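Local coordinates for phosphate-binding protein PstS (Borrelia burgdorferi, PDB 4N13), which binds inorganic phosphate with micromolar affinity as the solute-binding lipoprotein of the PstSACB ABC transporter, which imports phosphate, at residues P24-M29 against T240-F245; E105-I110 against H182-I187; G113-Q116 against Q120-G123. All coordinates share one frame; numbering follows the deposited sequence.

Contact 1: P24-M29 against T240-F245; sequences PILDEM and TQFIDF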
loop_
_atom_site.group_PDB
_atom_site.type_symbol
_atom_site.label_atom_id
_atom_site.label_comp_id
_atom_site.label_asym_id
_atom_site.label_seq_id
_atom_site.Cartn_x
_atom_site.Cartn_y
_atom_site.Cartn_z
ATOM N N PRO A 24 12.006 -3.947 8.148
ATOM C CA PRO A 24 11.996 -4.742 9.390
ATOM C C PRO A 24 11.246 -6.073 9.256
ATOM O O PRO A 24 11.520 -6.982 10.028
ATOM C CB PRO A 24 11.368 -3.795 10.416
ATOM C CG PRO A 24 10.600 -2.811 9.617
ATOM C CD PRO A 24 11.333 -2.646 8.321
ATOM N N ILE A 25 10.340 -6.193 8.296
ATOM C CA ILE A 25 9.710 -7.477 7.998
ATOM C C ILE A 25 10.729 -8.425 7.412
ATOM O O ILE A 25 10.867 -9.558 7.877
ATOM C CB ILE A 25 8.547 -7.300 7.022
ATOM C CG1 ILE A 25 7.420 -6.547 7.750
ATOM C CG2 ILE A 25 8.045 -8.654 6.508
ATOM C CD1 ILE A 25 6.319 -6.035 6.858
ATOM N N LEU A 26 11.448 -7.989 6.380
ATOM C CA LEU A 26 12.462 -8.859 5.785
ATOM C C LEU A 26 13.526 -9.226 6.822
ATOM O O LEU A 26 13.975 -10.365 6.888
ATOM C CB LEU A 26 13.090 -8.217 4.547
ATOM C CG LEU A 26 12.445 -8.618 3.217
ATOM C CD1 LEU A 26 12.797 -10.055 2.834
ATOM C CD2 LEU A 26 10.924 -8.409 3.221
ATOM N N ASP A 27 13.930 -8.263 7.646
ATOM C CA ASP A 27 14.965 -8.525 8.645
ATOM C C ASP A 27 14.514 -9.570 9.647
ATOM O O ASP A 27 15.281 -10.481 9.991
ATOM C CB ASP A 27 15.372 -7.247 9.377
ATOM C CG ASP A 27 16.141 -6.269 8.484
ATOM O OD1 ASP A 27 16.546 -6.667 7.372
ATOM O OD2 ASP A 27 16.329 -5.104 8.886
ATOM N N GLU A 28 13.271 -9.455 10.110
ATOM C CA GLU A 28 12.778 -10.467 11.038
ATOM C C GLU A 28 12.636 -11.823 10.349
ATOM O O GLU A 28 12.909 -12.870 10.941
ATOM C CB GLU A 28 11.463 -10.039 11.679
ATOM C CG GLU A 28 10.960 -11.062 12.684
ATOM C CD GLU A 28 9.782 -10.615 13.497
ATOM O OE1 GLU A 28 9.420 -9.421 13.441
ATOM O OE2 GLU A 28 9.226 -11.479 14.204
ATOM N N MET A 29 12.176 -11.819 9.100
ATOM C CA MET A 29 12.081 -13.060 8.352
ATOM C C MET A 29 13.438 -13.732 8.222
ATOM O O MET A 29 13.538 -14.953 8.349
ATOM C CB MET A 29 11.487 -12.846 6.973
ATOM C CG MET A 29 10.023 -12.545 6.917
ATOM S SD MET A 29 9.492 -12.156 5.256
ATOM C CE MET A 29 7.722 -12.193 5.463
ATOM N N THR A 240 14.287 -20.716 -3.400
ATOM C CA THR A 240 12.979 -21.339 -3.226
ATOM C C THR A 240 12.650 -21.540 -1.753
ATOM O O THR A 240 11.534 -21.278 -1.315
ATOM C CB THR A 240 12.976 -22.677 -3.946
ATOM O OG1 THR A 240 13.264 -22.424 -5.315
ATOM C CG2 THR A 240 11.643 -23.385 -3.820
ATOM N N GLN A 241 13.615 -21.991 -0.975
ATOM C CA GLN A 241 13.386 -22.192 0.445
ATOM C C GLN A 241 13.013 -20.898 1.161
ATOM O O GLN A 241 12.104 -20.871 1.970
ATOM C CB GLN A 241 14.637 -22.751 1.103
ATOM C CG GLN A 241 14.948 -24.210 0.751
ATOM C CD GLN A 241 16.285 -24.652 1.321
ATOM O OE1 GLN A 241 17.267 -23.917 1.265
ATOM N NE2 GLN A 241 16.328 -25.846 1.867
ATOM N N PHE A 242 13.742 -19.830 0.905
ATOM C CA PHE A 242 13.443 -18.593 1.611
ATOM C C PHE A 242 12.075 -18.040 1.202
ATOM O O PHE A 242 11.325 -17.575 2.043
ATOM C CB PHE A 242 14.536 -17.526 1.438
ATOM C CG PHE A 242 14.315 -16.334 2.314
ATOM C CD1 PHE A 242 14.472 -16.462 3.681
ATOM C CD2 PHE A 242 13.887 -15.114 1.814
ATOM C CE1 PHE A 242 14.235 -15.418 4.519
ATOM C CE2 PHE A 242 13.662 -14.045 2.663
ATOM C CZ PHE A 242 13.847 -14.209 4.014
ATOM N N ILE A 243 11.755 -18.080 -0.087
ATOM C CA ILE A 243 10.454 -17.624 -0.555
ATOM C C ILE A 243 9.332 -18.448 0.073
ATOM O O ILE A 243 8.300 -17.900 0.482
ATOM C CB ILE A 243 10.395 -17.646 -2.094
ATOM C CG1 ILE A 243 11.402 -16.630 -2.632
ATOM C CG2 ILE A 243 8.965 -17.415 -2.570
ATOM C CD1 ILE A 243 11.536 -16.607 -4.131
ATOM N N ASP A 244 9.545 -19.753 0.178
ATOM C CA ASP A 244 8.579 -20.627 0.835
ATOM C C ASP A 244 8.372 -20.220 2.293
ATOM O O ASP A 244 7.247 -20.243 2.801
ATOM C CB ASP A 244 9.054 -22.070 0.742
ATOM C CG ASP A 244 8.151 -23.026 1.470
ATOM O OD1 ASP A 244 7.014 -23.233 1.011
ATOM O OD2 ASP A 244 8.580 -23.559 2.512
ATOM N N PHE A 245 9.422 -19.768 2.968
ATOM C CA PHE A 245 9.267 -19.259 4.329
ATOM C C PHE A 245 8.485 -17.944 4.354
ATOM O O PHE A 245 7.615 -17.736 5.202
ATOM C CB PHE A 245 10.626 -19.086 5.010
ATOM C CG PHE A 245 10.511 -18.524 6.402
ATOM C CD1 PHE A 245 10.126 -19.337 7.465
ATOM C CD2 PHE A 245 10.742 -17.187 6.649
ATOM C CE1 PHE A 245 9.995 -18.822 8.737
ATOM C CE2 PHE A 245 10.603 -16.674 7.926
ATOM C CZ PHE A 245 10.232 -17.497 8.970
#

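Contact 2: E105-I110 against H182-I187; sequences ENLAKI and HSIGYI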
loop_
_atom_site.group_PDB
_atom_site.type_symbol
_atom_site.label_atom_id
_atom_site.label_comp_id
_atom_site.label_asym_id
_atom_site.label_seq_id
_atom_site.Cartn_x
_atom_site.Cartn_y
_atom_site.Cartn_z
ATOM N N GLU A 105 -13.386 6.498 -9.509
ATOM C CA GLU A 105 -13.389 7.657 -10.383
ATOM C C GLU A 105 -13.787 8.920 -9.622
ATOM O O GLU A 105 -13.126 9.962 -9.732
ATOM C CB GLU A 105 -14.325 7.450 -11.564
ATOM C CG GLU A 105 -14.241 8.578 -12.585
ATOM C CD GLU A 105 -13.073 8.463 -13.578
ATOM O OE1 GLU A 105 -12.756 9.485 -14.217
ATOM O OE2 GLU A 105 -12.469 7.376 -13.729
ATOM N N ASN A 106 -14.873 8.846 -8.858
ATOM C CA ASN A 106 -15.317 10.019 -8.128
ATOM C C ASN A 106 -14.370 10.379 -6.993
ATOM O O ASN A 106 -14.144 11.562 -6.706
ATOM C CB ASN A 106 -16.751 9.853 -7.633
ATOM C CG ASN A 106 -17.761 10.046 -8.735
ATOM O OD1 ASN A 106 -17.486 10.723 -9.713
ATOM N ND2 ASN A 106 -18.930 9.468 -8.580
ATOM N N LEU A 107 -13.798 9.365 -6.358
ATOM C CA LEU A 107 -12.827 9.604 -5.314
ATOM C C LEU A 107 -11.610 10.365 -5.872
ATOM O O LEU A 107 -11.134 11.330 -5.262
ATOM C CB LEU A 107 -12.428 8.269 -4.706
ATOM C CG LEU A 107 -11.478 8.321 -3.511
ATOM C CD1 LEU A 107 -12.019 9.151 -2.372
ATOM C CD2 LEU A 107 -11.231 6.903 -3.021
ATOM N N ALA A 108 -11.117 9.932 -7.026
ATOM C CA ALA A 108 -9.995 10.609 -7.662
ATOM C C ALA A 108 -10.329 12.054 -8.004
ATOM O O ALA A 108 -9.477 12.925 -7.897
ATOM C CB ALA A 108 -9.570 9.863 -8.893
ATOM N N LYS A 109 -11.569 12.324 -8.397
ATOM C CA LYS A 109 -11.993 13.680 -8.707
ATOM C C LYS A 109 -12.131 14.535 -7.444
ATOM O O LYS A 109 -11.968 15.752 -7.507
ATOM C CB LYS A 109 -13.306 13.638 -9.491
ATOM C CG LYS A 109 -13.136 13.172 -10.929
ATOM C CD LYS A 109 -14.491 12.995 -11.611
ATOM C CE LYS A 109 -14.338 12.599 -13.057
ATOM N NZ LYS A 109 -15.658 12.491 -13.723
ATOM N N ILE A 110 -12.424 13.936 -6.284
ATOM C CA ILE A 110 -12.351 14.705 -5.022
ATOM C C ILE A 110 -10.879 15.042 -4.753
ATOM O O ILE A 110 -10.518 16.179 -4.427
ATOM C CB ILE A 110 -12.977 13.932 -3.833
ATOM C CG1 ILE A 110 -14.485 13.805 -4.033
ATOM C CG2 ILE A 110 -12.621 14.598 -2.518
ATOM C CD1 ILE A 110 -15.190 12.941 -3.022
ATOM N N HIS A 182 -17.505 18.103 7.306
ATOM C CA HIS A 182 -17.630 17.670 5.920
ATOM C C HIS A 182 -16.305 17.296 5.292
ATOM O O HIS A 182 -16.039 17.636 4.141
ATOM C CB HIS A 182 -18.338 18.753 5.120
ATOM C CG HIS A 182 -19.683 19.103 5.678
ATOM N ND1 HIS A 182 -19.975 20.338 6.211
ATOM C CD2 HIS A 182 -20.813 18.365 5.794
ATOM C CE1 HIS A 182 -21.228 20.351 6.630
ATOM N NE2 HIS A 182 -21.761 19.166 6.387
ATOM N N SER A 183 -15.494 16.548 6.037
ATOM C CA SER A 183 -14.123 16.279 5.672
ATOM C C SER A 183 -13.907 14.835 5.254
ATOM O O SER A 183 -14.693 13.943 5.564
ATOM C CB SER A 183 -13.191 16.656 6.822
ATOM O OG SER A 183 -13.433 15.851 7.929
ATOM N N ILE A 184 -12.821 14.639 4.517
ATOM C CA ILE A 184 -12.398 13.335 4.032
ATOM C C ILE A 184 -10.867 13.301 4.047
ATOM O O ILE A 184 -10.209 14.260 3.627
ATOM C CB ILE A 184 -12.964 13.012 2.612
ATOM C CG1 ILE A 184 -12.486 11.632 2.143
ATOM C CG2 ILE A 184 -12.618 14.102 1.585
ATOM C CD1 ILE A 184 -13.186 11.164 0.885
ATOM N N GLY A 185 -10.315 12.182 4.500
ATOM C CA GLY A 185 -8.884 11.935 4.493
ATOM C C GLY A 185 -8.589 10.471 4.246
ATOM O O GLY A 185 -9.516 9.660 4.131
ATOM N N TYR A 186 -7.309 10.122 4.196
ATOM C CA TYR A 186 -6.910 8.733 4.008
ATOM C C TYR A 186 -5.859 8.314 5.001
ATOM O O TYR A 186 -4.996 9.095 5.386
ATOM C CB TYR A 186 -6.412 8.454 2.592
ATOM C CG TYR A 186 -5.313 9.356 2.063
ATOM C CD1 TYR A 186 -3.974 9.072 2.312
ATOM C CD2 TYR A 186 -5.608 10.473 1.308
ATOM C CE1 TYR A 186 -2.978 9.875 1.826
ATOM C CE2 TYR A 186 -4.599 11.287 0.819
ATOM C CZ TYR A 186 -3.278 10.978 1.086
ATOM O OH TYR A 186 -2.236 11.731 0.591
ATOM N N ILE A 187 -5.972 7.066 5.440
ATOM C CA ILE A 187 -5.095 6.470 6.442
ATOM C C ILE A 187 -4.772 5.028 6.083
ATOM O O ILE A 187 -5.496 4.396 5.329
ATOM C CB ILE A 187 -5.722 6.524 7.875
ATOM C CG1 ILE A 187 -7.040 5.750 7.913
ATOM C CG2 ILE A 187 -5.883 7.955 8.344
ATOM C CD1 ILE A 187 -7.741 5.752 9.274
#

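Contact 3: G113-Q116 against Q120-G123; sequences GEIQ and QVGG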
loop_
_atom_site.group_PDB
_atom_site.type_symbol
_atom_site.label_atom_id
_atom_site.label_comp_id
_atom_site.label_asym_id
_atom_site.label_seq_id
_atom_site.Cartn_x
_atom_site.Cartn_y
_atom_site.Cartn_z
ATOM N N GLY A 113 -9.531 17.787 -7.018
ATOM C CA GLY A 113 -10.220 19.062 -6.981
ATOM C C GLY A 113 -11.309 19.278 -8.013
ATOM O O GLY A 113 -11.899 20.359 -8.027
ATOM N N GLU A 114 -11.556 18.305 -8.884
ATOM C CA GLU A 114 -12.665 18.431 -9.833
ATOM C C GLU A 114 -14.025 18.349 -9.154
ATOM O O GLU A 114 -15.013 18.869 -9.674
ATOM C CB GLU A 114 -12.565 17.372 -10.929
ATOM C CG GLU A 114 -11.461 17.661 -11.913
ATOM C CD GLU A 114 -11.335 16.602 -12.999
ATOM O OE1 GLU A 114 -12.318 15.875 -13.261
ATOM O OE2 GLU A 114 -10.245 16.520 -13.599
ATOM N N ILE A 115 -14.079 17.693 -8.003
ATOM C CA ILE A 115 -15.295 17.653 -7.182
ATOM C C ILE A 115 -14.978 18.314 -5.852
ATOM O O ILE A 115 -14.088 17.862 -5.156
ATOM C CB ILE A 115 -15.793 16.198 -6.951
ATOM C CG1 ILE A 115 -16.295 15.606 -8.259
ATOM C CG2 ILE A 115 -16.875 16.166 -5.892
ATOM C CD1 ILE A 115 -16.678 14.137 -8.147
ATOM N N GLN A 116 -15.685 19.387 -5.516
ATOM C CA GLN A 116 -15.413 20.136 -4.281
ATOM C C GLN A 116 -16.620 20.383 -3.398
ATOM O O GLN A 116 -16.510 21.062 -2.374
ATOM C CB GLN A 116 -14.714 21.464 -4.579
ATOM C CG GLN A 116 -13.344 21.249 -5.137
ATOM C CD GLN A 116 -12.516 22.496 -5.194
ATOM O OE1 GLN A 116 -12.740 23.458 -4.434
ATOM N NE2 GLN A 116 -11.528 22.494 -6.085
ATOM N N GLN A 120 -22.217 17.470 -5.556
ATOM C CA GLN A 120 -21.875 17.137 -6.927
ATOM C C GLN A 120 -21.991 15.641 -7.186
ATOM O O GLN A 120 -22.203 15.240 -8.326
ATOM C CB GLN A 120 -20.489 17.658 -7.259
ATOM C CG GLN A 120 -20.402 19.179 -7.219
ATOM C CD GLN A 120 -19.015 19.650 -7.512
ATOM O OE1 GLN A 120 -18.098 19.401 -6.743
ATOM N NE2 GLN A 120 -18.843 20.315 -8.651
ATOM N N VAL A 121 -21.872 14.841 -6.132
ATOM C CA VAL A 121 -22.089 13.399 -6.215
ATOM C C VAL A 121 -23.366 12.969 -5.464
ATOM O O VAL A 121 -23.508 11.803 -5.080
ATOM C CB VAL A 121 -20.884 12.605 -5.657
ATOM C CG1 VAL A 121 -19.661 12.864 -6.504
ATOM C CG2 VAL A 121 -20.617 12.936 -4.206
ATOM N N GLY A 122 -24.292 13.898 -5.238
ATOM C CA GLY A 122 -25.594 13.548 -4.685
ATOM C C GLY A 122 -25.677 13.662 -3.176
ATOM O O GLY A 122 -26.705 13.336 -2.579
ATOM N N GLY A 123 -24.597 14.119 -2.555
ATOM C CA GLY A 123 -24.571 14.289 -1.116
ATOM C C GLY A 123 -25.175 15.614 -0.690
ATOM O O GLY A 123 -25.800 16.318 -1.496
#

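Contact 1: P24-M29 against T240-F245
M29 meets two phenylalanines of the facing helix: its CB lies 4.0 Å from F242 CZ and equally far from F245 CE2. The M29 carbonyl oxygen belongs to the same cluster. It lies near the plane of the F242 ring, at the edge, 3.9 Å from F242 CE1, and comes obliquely upon F245 at 3.4 Å from CE2. L26 adds one methyl at the edge of the F242 ring, on the CE2 side, CD1 to CE2 at 4.1 Å. Both rings are carried across by a first torsion that sets CG anti to the backbone N (chi1 -172° in F242, 178° in F245). The M29 chain instead runs extended beyond CG and leads away from this helix; the M29 side chain also packs on V255 of helix 249-257. The axes stay 11.9 Å apart and their directions differ by 115°, a spacing that the two large rings bridge. Further out, V42 of strand 40-45 and I30 border F242. The ring of Y33 meets that of F245, while Y44 backs L26. Helices 23-36 and 237-246 thus pack together in one lobe of the periplasmic-binding-protein fold, although 210 residues of chain lie between the two segments. No hydrogen bond crosses this buried contact: its cohesion is that of apolar packing, and the M29 carbonyl oxygen meets aromatic rings but no donor on the facing helix.

Contact 2: E105-I110 against H182-I187
I184 reaches from its strand to two residues one helical turn apart, L107 and I110, in a helix-on-sheet contact within one lobe of the class II periplasmic-binding-protein fold. Strand 183-188 lies between strands 80-93 and 129-133 of the sheet, and helix 104-111 packs against it. The two branches of I184 divide the work. Its longer arm is fully extended, with CG1 anti to the backbone N (chi1 180°) and chi2 also near trans, which carries CD1 out to the helix, 4.0 Å from L107 CD1. The same rotation leaves CG2 between the backbone N and the carbonyl carbon, where this shorter branch faces I110 and its methyl comes within 4.1 Å of I110 CG2. On the helix, I110 points its CB at the strand and offers its gamma methyl, while CG1 lies beside the backbone N, anti to the carbonyl carbon. L107 approaches differently: its CB is aimed to one side, and CG lies opposite the backbone N, with chi2 of 57° turning CD1 in toward the isoleucine. Both pairs meet at a slant through single methyls, and the interface is small, 99 Å² summed over both sides. F91 and T93 of strand 80-93 also line the contact, F91 against L107 and T93 against I184. The strand is fixed by its backbone, I184 pairing with N129 and I131. Beyond it Y186 sends its hydroxyl to N132 and packs on Y140 and I143 of helix 138-151. Within the helix the turn that presents I110 is closed by its backbone N bonding N106 O at 3.0 Å.

Contact 3: G113-Q116 against Q120-G123
Q120 places CG beside its backbone N, opposite the carbonyl carbon (chi1 -64°), and runs extended from there, which delivers its amide oxygen to the backbone of Q116. Q116 N donates to Q120 OE1 at 2.7 Å, with an N-H...O angle of 147° and the donor nearly in line with the side-chain C=O. N117 N also bonds OE1, so two successive backbone N-H groups share one glutamine oxygen. I115 slides past Q120 in the opposite direction, its CG2 3.6 Å from OE1. The longer arm of I115 crosses V121 at about a right angle, CD1 to CG1 at 3.6 Å. The Q116 side chain folds back over its own segment: NE2 donates to G113 O at 2.9 Å, in the carbonyl plane and on a lone pair, while its OE1 is bonded by K127 NZ. Both ends of this amide are therefore engaged, which fixes its rotation. I115 packs on N106, K109 and I110 of helix 104-111 and on I128. G113, with positive phi, ends that helix in a Schellman motif, and the later glycine G122 also has positive phi. Together these bonds, with a glutamine oxygen accepting from two main-chain N-H groups, brace the surface loop that connects helix 104-111 to strand 129-133, entered through the Schellman motif, in this lobe of the PBP fold.

In the fold
Contacts 2 and 3 are neighbours, their centres about 10 Å apart. The K109 carbonyl oxygen probably accepts a hydrogen bond from I115 N at 2.9 Å, and I110 CG1 packs on I115 CG2 at 3.8 Å. I110 thus faces the strand in contact 2 and the loop in contact 3. Contact 1 lies across the chain's centre, about 36 Å from contact 2 and 45 Å from contact 3, centre to centre. Near it are S19 and S49, which by similarity bind phosphate: the L26 side chain is about 8 Å from that of S19 and about 11 Å from that of S49. Contacts 2 and 3 lie away from the residues inferred to bind phosphate.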